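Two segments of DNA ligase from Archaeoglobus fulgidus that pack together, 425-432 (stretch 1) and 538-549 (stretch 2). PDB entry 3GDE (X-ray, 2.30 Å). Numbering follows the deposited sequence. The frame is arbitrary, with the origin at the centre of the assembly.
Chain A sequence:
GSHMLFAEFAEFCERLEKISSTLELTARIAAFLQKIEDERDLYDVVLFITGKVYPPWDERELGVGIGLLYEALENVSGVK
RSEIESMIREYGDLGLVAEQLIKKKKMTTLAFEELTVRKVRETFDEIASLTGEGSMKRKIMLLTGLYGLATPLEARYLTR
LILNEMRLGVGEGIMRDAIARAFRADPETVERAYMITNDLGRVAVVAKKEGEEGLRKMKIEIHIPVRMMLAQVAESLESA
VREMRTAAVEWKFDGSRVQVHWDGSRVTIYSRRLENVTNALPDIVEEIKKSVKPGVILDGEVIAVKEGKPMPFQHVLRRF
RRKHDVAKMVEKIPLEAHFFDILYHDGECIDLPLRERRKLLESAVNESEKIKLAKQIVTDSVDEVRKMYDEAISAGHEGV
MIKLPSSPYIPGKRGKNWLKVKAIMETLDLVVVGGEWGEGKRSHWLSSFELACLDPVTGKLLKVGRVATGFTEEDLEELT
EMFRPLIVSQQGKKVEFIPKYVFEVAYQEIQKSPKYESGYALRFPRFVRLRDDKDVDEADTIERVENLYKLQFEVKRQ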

# COMPACT_ATOMS: atom_id res chain seq x y z
N MET A 425 1.14 -8.12 21.76
CA MET A 425 2.10 -7.29 21.04
C MET A 425 1.80 -7.13 19.53
O MET A 425 0.90 -7.77 18.98
CB MET A 425 3.55 -7.70 21.33
CG MET A 425 3.87 -9.15 21.24
SD MET A 425 5.56 -9.48 21.86
CE MET A 425 6.56 -8.29 20.94
N GLU A 426 2.54 -6.24 18.88
CA GLU A 426 2.34 -5.95 17.47
C GLU A 426 2.91 -7.07 16.62
O GLU A 426 3.87 -7.72 17.02
CB GLU A 426 3.02 -4.63 17.08
CG GLU A 426 2.44 -3.41 17.75
CD GLU A 426 0.96 -3.26 17.51
OE1 GLU A 426 0.19 -3.46 18.47
OE2 GLU A 426 0.57 -2.98 16.36
N THR A 427 2.29 -7.30 15.47
CA THR A 427 2.94 -8.04 14.40
C THR A 427 3.40 -7.02 13.38
O THR A 427 2.99 -5.85 13.43
CB THR A 427 2.04 -9.11 13.74
OG1 THR A 427 0.87 -8.51 13.16
CG2 THR A 427 1.64 -10.18 14.75
N LEU A 428 4.28 -7.44 12.48
CA LEU A 428 4.79 -6.57 11.44
C LEU A 428 4.47 -7.15 10.10
O LEU A 428 4.41 -8.37 9.94
CB LEU A 428 6.30 -6.38 11.57
CG LEU A 428 6.78 -5.51 12.73
CD1 LEU A 428 8.25 -5.82 13.03
CD2 LEU A 428 6.55 -4.03 12.44
N ASP A 429 4.26 -6.29 9.11
CA ASP A 429 4.19 -6.79 7.77
C ASP A 429 5.42 -6.35 6.97
O ASP A 429 5.74 -5.16 6.88
CB ASP A 429 2.85 -6.48 7.14
CG ASP A 429 1.82 -7.60 7.41
OD1 ASP A 429 0.98 -7.49 8.34
OD2 ASP A 429 1.89 -8.61 6.68
N LEU A 430 6.13 -7.35 6.46
CA LEU A 430 7.45 -7.18 5.91
C LEU A 430 7.53 -7.81 4.52
O LEU A 430 6.89 -8.81 4.25
CB LEU A 430 8.52 -7.77 6.86
CG LEU A 430 8.56 -7.21 8.30
CD1 LEU A 430 9.33 -8.11 9.26
CD2 LEU A 430 9.10 -5.76 8.34
N VAL A 431 8.31 -7.19 3.64
CA VAL A 431 8.45 -7.67 2.27
C VAL A 431 9.37 -8.90 2.26
O VAL A 431 10.38 -8.93 2.94
CB VAL A 431 9.03 -6.57 1.32
CG1 VAL A 431 9.05 -7.06 -0.15
CG2 VAL A 431 8.21 -5.30 1.43
N VAL A 432 8.99 -9.91 1.47
CA VAL A 432 9.86 -11.06 1.24
C VAL A 432 10.85 -10.74 0.12
O VAL A 432 10.49 -10.73 -1.07
CB VAL A 432 9.06 -12.32 0.91
CG1 VAL A 432 10.00 -13.55 0.90
CG2 VAL A 432 7.95 -12.49 1.89
N GLU A 538 2.99 -0.94 1.22
CA GLU A 538 2.22 -0.94 2.47
C GLU A 538 2.88 -1.76 3.59
O GLU A 538 2.28 -1.98 4.64
CB GLU A 538 0.76 -1.35 2.27
CG GLU A 538 -0.09 -0.32 1.52
CD GLU A 538 -0.12 1.08 2.18
OE1 GLU A 538 -0.32 2.06 1.44
OE2 GLU A 538 0.06 1.21 3.42
N ALA A 539 4.13 -2.18 3.37
CA ALA A 539 4.90 -2.86 4.40
C ALA A 539 5.26 -1.84 5.46
O ALA A 539 5.35 -0.64 5.18
CB ALA A 539 6.15 -3.48 3.82
N ASP A 540 5.47 -2.31 6.68
CA ASP A 540 5.83 -1.42 7.77
C ASP A 540 7.16 -0.73 7.51
O ASP A 540 8.07 -1.31 6.91
CB ASP A 540 5.81 -2.16 9.11
CG ASP A 540 4.39 -2.38 9.60
OD1 ASP A 540 3.75 -1.39 10.03
OD2 ASP A 540 3.91 -3.54 9.54
N THR A 541 7.24 0.52 7.94
CA THR A 541 8.36 1.40 7.62
C THR A 541 9.48 1.30 8.63
O THR A 541 9.26 0.87 9.77
CB THR A 541 7.89 2.87 7.52
OG1 THR A 541 7.32 3.28 8.77
CG2 THR A 541 6.85 3.03 6.41
N ILE A 542 10.70 1.67 8.22
CA ILE A 542 11.83 1.75 9.15
C ILE A 542 11.53 2.62 10.39
O ILE A 542 12.00 2.32 11.50
CB ILE A 542 13.14 2.21 8.43
CG1 ILE A 542 14.34 2.18 9.37
CG2 ILE A 542 12.97 3.60 7.78
CD1 ILE A 542 14.69 0.79 9.90
N GLU A 543 10.73 3.67 10.20
CA GLU A 543 10.26 4.51 11.30
C GLU A 543 9.40 3.73 12.30
O GLU A 543 9.58 3.89 13.51
CB GLU A 543 9.49 5.73 10.75
CG GLU A 543 8.92 6.67 11.81
CD GLU A 543 8.60 8.07 11.28
OE1 GLU A 543 8.39 8.23 10.04
OE2 GLU A 543 8.55 9.01 12.11
N ARG A 544 8.49 2.89 11.81
CA ARG A 544 7.69 2.03 12.67
C ARG A 544 8.58 1.11 13.52
O ARG A 544 8.43 1.04 14.75
CB ARG A 544 6.69 1.21 11.85
CG ARG A 544 5.70 0.39 12.69
CD ARG A 544 4.34 1.10 12.84
NE ARG A 544 3.54 0.59 13.96
CZ ARG A 544 2.76 -0.48 13.93
NH1 ARG A 544 2.66 -1.21 12.82
NH2 ARG A 544 2.08 -0.85 15.01
N VAL A 545 9.51 0.41 12.86
CA VAL A 545 10.42 -0.51 13.54
C VAL A 545 11.18 0.21 14.66
O VAL A 545 11.25 -0.28 15.79
CB VAL A 545 11.39 -1.21 12.53
CG1 VAL A 545 12.38 -2.14 13.25
CG2 VAL A 545 10.60 -1.98 11.48
N GLU A 546 11.72 1.39 14.33
CA GLU A 546 12.42 2.26 15.29
C GLU A 546 11.56 2.59 16.51
O GLU A 546 12.02 2.45 17.64
CB GLU A 546 12.86 3.56 14.60
CG GLU A 546 14.10 3.41 13.75
CD GLU A 546 14.30 4.55 12.73
OE1 GLU A 546 13.45 5.46 12.63
OE2 GLU A 546 15.33 4.50 12.01
N ASN A 547 10.33 3.04 16.27
CA ASN A 547 9.39 3.36 17.35
C ASN A 547 9.03 2.13 18.18
O ASN A 547 8.98 2.20 19.41
CB ASN A 547 8.11 4.01 16.80
CG ASN A 547 8.34 5.42 16.22
OD1 ASN A 547 9.30 6.11 16.58
ND2 ASN A 547 7.46 5.83 15.32
N LEU A 548 8.80 1.01 17.52
CA LEU A 548 8.50 -0.24 18.23
C LEU A 548 9.68 -0.72 19.07
O LEU A 548 9.49 -1.23 20.17
CB LEU A 548 7.98 -1.33 17.29
CG LEU A 548 6.61 -1.06 16.63
CD1 LEU A 548 6.28 -2.12 15.59
CD2 LEU A 548 5.49 -0.94 17.66
N TYR A 549 10.90 -0.53 18.55
CA TYR A 549 12.12 -0.82 19.30
C TYR A 549 12.24 0.03 20.57
O TYR A 549 12.40 -0.50 21.66
CB TYR A 549 13.37 -0.63 18.43
CG TYR A 549 14.66 -0.74 19.22
CD1 TYR A 549 15.25 -1.98 19.44
CD2 TYR A 549 15.27 0.39 19.76
CE1 TYR A 549 16.42 -2.10 20.18
CE2 TYR A 549 16.45 0.29 20.50
CZ TYR A 549 17.01 -0.96 20.70
OH TYR A 549 18.17 -1.06 21.43

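What fastens the strand to the turn ahead of the helix? Two hydrogen bonds join D429 and D540, and both main-chain polar groups of D429 are satisfied by them. D429 N donates to the carboxylate atom D540 OD2 at 2.8 Å, almost straight at 176°, and D540 N donates to D429 O at 2.9 Å. D540 thus gives its backbone NH and receives through its side chain, so one aspartate meets both needs of a buried strand residue. The side chain of D429 sets out sideways and its end leads away, where OD1 finds a partner elsewhere in the structure.

How is the rest of the D540 carboxylate satisfied? Its other oxygen, OD1, accepts from R544 NH1 at 3.0 Å in a salt bridge within the same stretch. R544 then reaches across with its other terminal nitrogen: NH2 donates to E426 OE2 at 2.9 Å, a second salt bridge, with the glutamate oxygen at the edge of the guanidinium, near its plane. Arginine suits this position because its two terminal nitrogens can serve two carboxylates at once, one from each stretch.

Where does the contact become apolar? L428 and L548, both buried, meet through CD2 of L428 and CD1 of L548 at 3.7 Å. L428 sets out sideways, but its end comes nearer, while L548 points toward stretch 1 from the helix. Further along, V431 CG2 lies 3.6 Å from A539 CB; the short alanine side chain accompanies a close backbone approach, with D429 O 3.5 Å from A539 CA.

What prepares the helix for this role? T541 caps its start, its OG1 accepting from R544 N at 3.3 Å, while L548 N donates to R544 O at 2.8 Å. R544 and L548, one helical turn apart, both point toward stretch 1, bringing charged and apolar contacts side by side.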